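Side-chain contacts in agglutinin (Rhizoctonia solani, PDB 4G9M), which binds carbohydrates as a fungal lectin with a ricin-type beta-trefoil domain and assembles into a domain-swapped dimer: residues L21-G26 with T32-Y37; S73-S78 with I101-H106; D112-N117 with P123-N128. All coordinates share one frame; numbering follows the deposited sequence.

Contact 1 of 3, residues L21-G26 with T32-Y37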
# COMPACT_ATOMS: atom_id res chain seq x y z
N LEU B 21 -3.60 -17.71 -3.13
CA LEU B 21 -2.16 -17.99 -3.08
C LEU B 21 -1.91 -19.26 -2.26
O LEU B 21 -2.37 -19.40 -1.11
CB LEU B 21 -1.43 -16.79 -2.47
CG LEU B 21 0.07 -16.72 -2.73
CD1 LEU B 21 0.36 -16.42 -4.20
CD2 LEU B 21 0.66 -15.64 -1.80
N ASP B 22 -1.18 -20.20 -2.87
CA ASP B 22 -1.09 -21.58 -2.40
C ASP B 22 0.35 -22.06 -2.52
O ASP B 22 0.95 -21.96 -3.57
CB ASP B 22 -2.02 -22.44 -3.27
CG ASP B 22 -2.03 -23.92 -2.89
OD1 ASP B 22 -1.02 -24.61 -3.10
OD2 ASP B 22 -3.09 -24.41 -2.43
N LEU B 23 0.91 -22.57 -1.43
CA LEU B 23 2.23 -23.18 -1.48
C LEU B 23 2.08 -24.67 -1.76
O LEU B 23 1.41 -25.38 -1.02
CB LEU B 23 2.98 -22.95 -0.16
CG LEU B 23 4.38 -23.56 -0.07
CD1 LEU B 23 5.33 -22.93 -1.08
CD2 LEU B 23 4.93 -23.38 1.33
N TRP B 24 2.72 -25.13 -2.84
CA TRP B 24 2.63 -26.50 -3.34
C TRP B 24 2.89 -27.54 -2.24
O TRP B 24 3.98 -27.60 -1.67
CB TRP B 24 3.61 -26.65 -4.50
CG TRP B 24 3.87 -28.03 -5.03
CD1 TRP B 24 4.79 -28.93 -4.56
CD2 TRP B 24 3.27 -28.64 -6.17
NE1 TRP B 24 4.77 -30.07 -5.32
CE2 TRP B 24 3.84 -29.92 -6.32
CE3 TRP B 24 2.28 -28.24 -7.07
CZ2 TRP B 24 3.47 -30.80 -7.33
CZ3 TRP B 24 1.91 -29.12 -8.08
CH2 TRP B 24 2.50 -30.38 -8.20
N ARG B 25 1.86 -28.33 -1.93
CA ARG B 25 1.90 -29.38 -0.90
C ARG B 25 2.26 -28.87 0.50
O ARG B 25 2.49 -29.67 1.42
CB ARG B 25 2.81 -30.54 -1.33
CG ARG B 25 2.31 -31.32 -2.54
CD ARG B 25 2.94 -32.71 -2.61
NE ARG B 25 4.37 -32.68 -2.90
CZ ARG B 25 4.91 -32.99 -4.07
NH1 ARG B 25 4.12 -33.35 -5.08
NH2 ARG B 25 6.22 -32.94 -4.25
N GLY B 26 2.30 -27.55 0.68
CA GLY B 26 2.77 -26.94 1.91
C GLY B 26 4.21 -27.29 2.24
O GLY B 26 4.63 -27.23 3.41
N THR B 32 10.00 -24.47 -3.51
CA THR B 32 8.65 -25.04 -3.66
C THR B 32 7.70 -24.04 -4.35
O THR B 32 7.59 -22.90 -3.92
CB THR B 32 8.08 -25.48 -2.30
OG1 THR B 32 8.94 -26.47 -1.73
CG2 THR B 32 6.67 -26.05 -2.45
N ALA B 33 7.06 -24.48 -5.43
CA ALA B 33 6.18 -23.62 -6.22
C ALA B 33 5.09 -22.95 -5.40
O ALA B 33 4.43 -23.60 -4.60
CB ALA B 33 5.53 -24.43 -7.33
N ILE B 34 4.91 -21.65 -5.60
CA ILE B 34 3.72 -20.95 -5.13
C ILE B 34 2.82 -20.71 -6.35
O ILE B 34 3.30 -20.44 -7.45
CB ILE B 34 4.10 -19.64 -4.39
CG1 ILE B 34 4.87 -19.98 -3.11
CG2 ILE B 34 2.87 -18.83 -4.05
CD1 ILE B 34 5.34 -18.78 -2.31
N GLN B 35 1.51 -20.86 -6.16
CA GLN B 35 0.60 -21.01 -7.30
C GLN B 35 -0.79 -20.55 -6.92
O GLN B 35 -1.06 -20.24 -5.76
CB GLN B 35 0.55 -22.49 -7.71
CG GLN B 35 -0.16 -23.36 -6.69
CD GLN B 35 0.15 -24.83 -6.86
OE1 GLN B 35 0.69 -25.25 -7.89
NE2 GLN B 35 -0.19 -25.62 -5.85
N GLY B 36 -1.70 -20.50 -7.90
CA GLY B 36 -3.09 -20.24 -7.60
C GLY B 36 -3.84 -21.54 -7.41
O GLY B 36 -3.55 -22.52 -8.10
N TYR B 37 -4.78 -21.58 -6.46
CA TYR B 37 -5.53 -22.80 -6.20
C TYR B 37 -6.89 -22.46 -5.58
O TYR B 37 -7.03 -21.45 -4.89
CB TYR B 37 -4.72 -23.72 -5.28
CG TYR B 37 -5.04 -25.21 -5.37
CD1 TYR B 37 -6.17 -25.74 -4.76
CD2 TYR B 37 -4.20 -26.08 -6.06
CE1 TYR B 37 -6.46 -27.09 -4.84
CE2 TYR B 37 -4.49 -27.44 -6.15
CZ TYR B 37 -5.62 -27.93 -5.53
OH TYR B 37 -5.93 -29.28 -5.58
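W24 and Q35 meet at the edge of the indole. The amide oxygen OE1 of Q35 lies in the ring plane, 3.5 Å from CE3 of W24, and the ring and amide planes are 64° apart. The methyl CG2 of T32 also lies near the plane, at the edge. One face of the indole carries CG of R25, toward the rim. NE1 of the indole points at the face of the R25 guanidinium, over its centre, and NE of R25 reaches E27 in a salt bridge.

A second flat group in the contact is the carboxylate of D22. It runs beside Y37, with carboxylate and ring planes 26° apart, and its OD2 comes 3.4 Å from CB of Y37. OD1 accepts NE2 of Q35 at 3.0 Å. This bond is nearly straight at hydrogen. NE2 uses an N-H in its own amide plane but meets OD1 from above the carboxylate plane. Q35 turns its CG between backbone N and carbonyl carbon (chi1 70°), and the extended chain carries the amide to D22. OD2 is taken by NE2 of Q45, so both carboxylate oxygens are held and the group is fixed in rotation. D22, Q35 and Y37 are placed as in the sugar sites of ricin-type lectins, consistent with a carbohydrate site here.

On the opposite face of the sheet, CD1 of L21 packs tightly on CG2 of I34, at 3.5 Å. CD1 of L23 touches CG1 of I34 at 3.6 Å.

The backbones are antiparallel: D22 and Q35 exchange two bonds, and W24 N gives one to A33 O at 2.9 Å. The pair is the hairpin of strands 20-23 and 32-37. W47 of strand 47-51 lies against L23 and I34, and strand 32-37 also pairs with strands 81-84 and 122-128.

Contact 2 of 3, residues S73-S78 with I101-H106; sequences SNIQNS and IEAADH
A103 is the first residue of 101-106 to meet I75. Its methyl CB sits 4.3 Å from CD1 of I75, a light apolar touch. A103 ends strand 99-103, and its backbone pairs with F109 of strand 109-113.

The chain then turns. A103 to H106 form a type I beta turn, closed by a bond from N of H106 to O of A103 at 3.1 Å. A104 and D105 fill the two middle positions. O of A104 receives NE of R107, which ties the turn to the residue that follows it.

H106 closes the turn and makes most of the contact. CB of I75 stands over one face of its imidazole, 4.1 Å from the ring centroid and only 11° off the normal, which is a CH-pi contact. CD1 of I75 lies over the rim of the same face, 3.7 Å from ND1 of H106. The CG1 branch of I75 lies anti to its carbonyl carbon (chi1 -66°) and extends from there, which carries CD1 past the ring as far as A103. The shorter branch, CG2, is 4.2 Å from CB of H106. ND1 of H106 is covered by this packing and has no polar partner in the model.

I75 also rests on F109, V88 and Y126. Its side chain thus joins the 73-78 loop to the turn after strand 99-103 and to strands 109-113 and 122-128. The arrangement is a CH-pi contact with light apolar packing, joining the 73-78 loop to a type I turn in a beta-trefoil lectin.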
# COMPACT_ATOMS: atom_id res chain seq x y z
N SER B 73 14.97 -17.38 -8.82
CA SER B 73 16.18 -16.87 -9.48
C SER B 73 16.11 -15.35 -9.43
O SER B 73 15.16 -14.80 -8.89
CB SER B 73 16.30 -17.39 -10.92
OG SER B 73 15.28 -16.92 -11.77
N ASN B 74 17.12 -14.69 -9.99
CA ASN B 74 17.14 -13.22 -10.03
C ASN B 74 15.81 -12.71 -10.54
O ASN B 74 15.33 -13.14 -11.58
CB ASN B 74 18.26 -12.71 -10.94
CG ASN B 74 19.63 -13.19 -10.52
OD1 ASN B 74 20.33 -13.85 -11.28
ND2 ASN B 74 20.02 -12.85 -9.30
N ILE B 75 15.20 -11.80 -9.78
CA ILE B 75 13.85 -11.35 -10.11
C ILE B 75 13.82 -10.62 -11.46
O ILE B 75 14.54 -9.63 -11.66
CB ILE B 75 13.24 -10.49 -8.98
CG1 ILE B 75 13.03 -11.35 -7.72
CG2 ILE B 75 11.93 -9.88 -9.43
CD1 ILE B 75 12.55 -10.55 -6.49
N GLN B 76 13.03 -11.16 -12.39
CA GLN B 76 12.83 -10.63 -13.74
C GLN B 76 11.46 -11.12 -14.14
O GLN B 76 10.85 -11.91 -13.41
CB GLN B 76 13.82 -11.24 -14.74
CG GLN B 76 15.26 -10.96 -14.49
CD GLN B 76 16.11 -11.53 -15.59
OE1 GLN B 76 15.60 -11.96 -16.64
NE2 GLN B 76 17.42 -11.53 -15.38
N ASN B 77 10.99 -10.72 -15.32
CA ASN B 77 9.69 -11.17 -15.78
C ASN B 77 9.59 -12.69 -15.89
O ASN B 77 10.50 -13.35 -16.40
CB ASN B 77 9.32 -10.53 -17.11
CG ASN B 77 8.78 -9.12 -16.94
OD1 ASN B 77 7.99 -8.85 -16.04
ND2 ASN B 77 9.20 -8.23 -17.81
N SER B 78 8.48 -13.23 -15.36
CA SER B 78 8.14 -14.66 -15.41
C SER B 78 8.96 -15.60 -14.51
O SER B 78 8.78 -16.82 -14.56
CB SER B 78 8.11 -15.17 -16.86
OG SER B 78 7.28 -14.35 -17.67
N ILE B 101 1.13 -6.63 -4.61
CA ILE B 101 2.21 -7.10 -3.75
C ILE B 101 3.51 -6.95 -4.50
O ILE B 101 3.85 -7.76 -5.37
CB ILE B 101 1.99 -8.56 -3.32
CG1 ILE B 101 0.66 -8.68 -2.57
CG2 ILE B 101 3.15 -9.02 -2.44
CD1 ILE B 101 0.25 -10.13 -2.35
N GLU B 102 4.22 -5.87 -4.18
CA GLU B 102 5.39 -5.42 -4.95
C GLU B 102 6.67 -5.94 -4.33
O GLU B 102 6.80 -5.97 -3.11
CB GLU B 102 5.47 -3.89 -4.87
CG GLU B 102 5.21 -3.11 -6.12
CD GLU B 102 5.36 -1.61 -5.91
OE1 GLU B 102 6.05 -1.21 -4.94
OE2 GLU B 102 4.80 -0.84 -6.70
N ALA B 103 7.65 -6.32 -5.15
CA ALA B 103 8.97 -6.62 -4.60
C ALA B 103 9.63 -5.32 -4.14
O ALA B 103 9.86 -4.41 -4.96
CB ALA B 103 9.84 -7.32 -5.66
N ALA B 104 9.95 -5.23 -2.86
CA ALA B 104 10.41 -3.97 -2.26
C ALA B 104 11.70 -3.45 -2.88
O ALA B 104 11.91 -2.25 -2.98
CB ALA B 104 10.57 -4.12 -0.77
N ASP B 105 12.57 -4.38 -3.30
CA ASP B 105 13.85 -3.99 -3.88
C ASP B 105 13.90 -4.20 -5.39
O ASP B 105 14.95 -4.02 -6.02
CB ASP B 105 14.98 -4.71 -3.16
CG ASP B 105 15.12 -4.24 -1.71
OD1 ASP B 105 15.06 -3.01 -1.48
OD2 ASP B 105 15.29 -5.09 -0.81
N HIS B 106 12.76 -4.56 -5.97
CA HIS B 106 12.58 -4.61 -7.42
C HIS B 106 11.17 -4.11 -7.73
O HIS B 106 10.33 -4.90 -8.14
CB HIS B 106 12.71 -6.05 -7.91
CG HIS B 106 14.00 -6.71 -7.53
ND1 HIS B 106 14.23 -7.22 -6.27
CD2 HIS B 106 15.13 -6.95 -8.24
CE1 HIS B 106 15.45 -7.74 -6.22
NE2 HIS B 106 16.01 -7.59 -7.40

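Contact 3 of 3, residues D112-N117 with P123-N128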
# COMPACT_ATOMS: atom_id res chain seq x y z
N ASP B 112 2.13 -12.10 -9.58
CA ASP B 112 1.24 -12.16 -10.73
C ASP B 112 0.70 -13.58 -10.88
O ASP B 112 1.47 -14.52 -10.99
CB ASP B 112 2.04 -11.73 -11.97
CG ASP B 112 1.25 -11.80 -13.26
OD1 ASP B 112 0.64 -12.85 -13.57
OD2 ASP B 112 1.28 -10.80 -14.01
N LEU B 113 -0.61 -13.75 -10.89
CA LEU B 113 -1.17 -15.06 -11.23
C LEU B 113 -1.18 -15.18 -12.76
O LEU B 113 -1.97 -14.54 -13.45
CB LEU B 113 -2.58 -15.23 -10.64
CG LEU B 113 -3.23 -16.62 -10.80
CD1 LEU B 113 -2.33 -17.73 -10.26
CD2 LEU B 113 -4.56 -16.65 -10.09
N LYS B 114 -0.27 -16.01 -13.27
CA LYS B 114 0.06 -16.07 -14.69
C LYS B 114 -1.14 -16.12 -15.63
O LYS B 114 -1.95 -17.04 -15.57
CB LYS B 114 0.98 -17.27 -14.94
CG LYS B 114 1.55 -17.38 -16.36
CD LYS B 114 2.36 -18.67 -16.48
CE LYS B 114 2.98 -18.85 -17.84
NZ LYS B 114 3.58 -20.21 -17.96
N GLU B 115 -1.26 -15.09 -16.47
CA GLU B 115 -2.24 -15.07 -17.56
C GLU B 115 -3.68 -15.14 -17.05
O GLU B 115 -4.58 -15.61 -17.75
CB GLU B 115 -1.93 -16.18 -18.58
CG GLU B 115 -0.64 -15.94 -19.39
CD GLU B 115 -0.15 -17.17 -20.14
OE1 GLU B 115 -0.63 -18.29 -19.87
OE2 GLU B 115 0.74 -17.00 -21.01
N SER B 116 -3.88 -14.70 -15.81
CA SER B 116 -5.21 -14.66 -15.19
C SER B 116 -5.95 -16.00 -15.24
O SER B 116 -7.18 -16.04 -15.28
CB SER B 116 -6.07 -13.58 -15.84
OG SER B 116 -5.38 -12.36 -15.95
N ASN B 117 -5.20 -17.10 -15.23
CA ASN B 117 -5.77 -18.44 -15.34
C ASN B 117 -6.34 -18.94 -14.01
O ASN B 117 -5.61 -19.05 -13.02
CB ASN B 117 -4.71 -19.39 -15.89
CG ASN B 117 -5.28 -20.70 -16.39
OD1 ASN B 117 -6.36 -21.14 -15.96
ND2 ASN B 117 -4.55 -21.35 -17.29
N PRO B 123 0.81 -21.02 -12.21
CA PRO B 123 1.97 -20.43 -11.54
C PRO B 123 1.74 -18.99 -11.12
O PRO B 123 1.02 -18.26 -11.79
CB PRO B 123 3.07 -20.51 -12.61
CG PRO B 123 2.62 -21.60 -13.52
CD PRO B 123 1.13 -21.49 -13.57
N VAL B 124 2.34 -18.61 -9.99
CA VAL B 124 2.45 -17.22 -9.60
C VAL B 124 3.88 -16.82 -9.93
O VAL B 124 4.82 -17.57 -9.63
CB VAL B 124 2.16 -17.04 -8.11
CG1 VAL B 124 2.46 -15.62 -7.68
CG2 VAL B 124 0.72 -17.39 -7.85
N ILE B 125 4.04 -15.67 -10.58
CA ILE B 125 5.34 -15.29 -11.11
C ILE B 125 5.60 -13.83 -10.75
O ILE B 125 4.67 -13.10 -10.42
CB ILE B 125 5.38 -15.42 -12.65
CG1 ILE B 125 4.21 -14.67 -13.30
CG2 ILE B 125 5.34 -16.90 -13.07
CD1 ILE B 125 4.30 -14.56 -14.84
N TYR B 126 6.86 -13.41 -10.79
CA TYR B 126 7.17 -11.97 -10.74
C TYR B 126 6.91 -11.43 -12.12
O TYR B 126 7.25 -12.08 -13.12
CB TYR B 126 8.63 -11.71 -10.32
CG TYR B 126 8.83 -12.08 -8.87
CD1 TYR B 126 8.44 -11.23 -7.86
CD2 TYR B 126 9.35 -13.32 -8.52
CE1 TYR B 126 8.56 -11.59 -6.52
CE2 TYR B 126 9.48 -13.69 -7.17
CZ TYR B 126 9.09 -12.83 -6.19
OH TYR B 126 9.20 -13.20 -4.86
N TYR B 127 6.29 -10.26 -12.21
CA TYR B 127 5.98 -9.71 -13.54
C TYR B 127 5.81 -8.21 -13.44
O TYR B 127 5.36 -7.70 -12.42
CB TYR B 127 4.70 -10.33 -14.08
CG TYR B 127 4.51 -10.43 -15.59
CD1 TYR B 127 5.38 -11.19 -16.39
CD2 TYR B 127 3.41 -9.85 -16.20
CE1 TYR B 127 5.16 -11.33 -17.76
CE2 TYR B 127 3.19 -9.99 -17.57
CZ TYR B 127 4.06 -10.72 -18.35
OH TYR B 127 3.82 -10.87 -19.69
N ASN B 128 6.14 -7.51 -14.52
CA ASN B 128 6.00 -6.05 -14.55
C ASN B 128 4.61 -5.63 -14.12
O ASN B 128 3.62 -6.19 -14.59
CB ASN B 128 6.29 -5.54 -15.97
CG ASN B 128 6.39 -4.03 -16.03
OD1 ASN B 128 7.41 -3.46 -15.65
ND2 ASN B 128 5.35 -3.38 -16.52
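D112 and I125 form the hydrogen-bonded pair of a beta hairpin, strands 109-113 and 122-128 of the beta-trefoil. N of D112 gives its hydrogen to O of I125, and O of D112 accepts N of I125 at 2.8 Å. The same carbonyl oxygen also takes a CA-H contact from V124, with CA at 3.2 Å. Further on, N of K114 donates to O of P123 at 3.0 Å.

At the turn, O of L113 accepts N of S116 and also ND2 of N134. N of N117 reaches back to O of K114, at 3.3 Å. Along the second strand, OH of Y126 bonds to O of G70, and N of N128 to OD1 of N77.

The side chain of D112 is covered by I125 and Y127. Its OD2 is held by NE2 of Q135, outside the hairpin. D112, N134, Q135 and Y127 lie together much as the site residues of ricin-type lectins do, consistent with a sugar site. CG1 of I125 sits between its backbone N and carbonyl carbon (chi1 53°), which lays it 3.9 Å from CB of D112. The extended K114 chain passes CD1 of I125 and the ring of P123.

On the other face, CD1 of L113 meets CG2 of V124, and the two side chains cross at about a right angle. The carboxylate of D112 stands 77° from the plane of the Y127 ring, with OD2 3.2 Å from CD2 of Y127.

In the fold
The contacts follow one another along the chain without overlap. Contacts 1 and 3 are hairpins of the same sheet, with centres about 13 Å apart. Strands 32-37 and 122-128 are neighbours in it, and O of I34 is probably bonded to N of V124. CD1 of L21 packs on CG2 of V124, and CD1 of L113 on N of G36. Contact 2 lies about 12 Å from contact 3 and about 18 Å from contact 1, centre to centre. It does not touch contact 1. Its loop meets strand 122-128 through N77 and S78, which reach the backbone of N128 and Y126. Strand 122-128 therefore belongs to contact 3 and touches both of the others, joining the two hairpins and the 73-78 loop within one beta-trefoil.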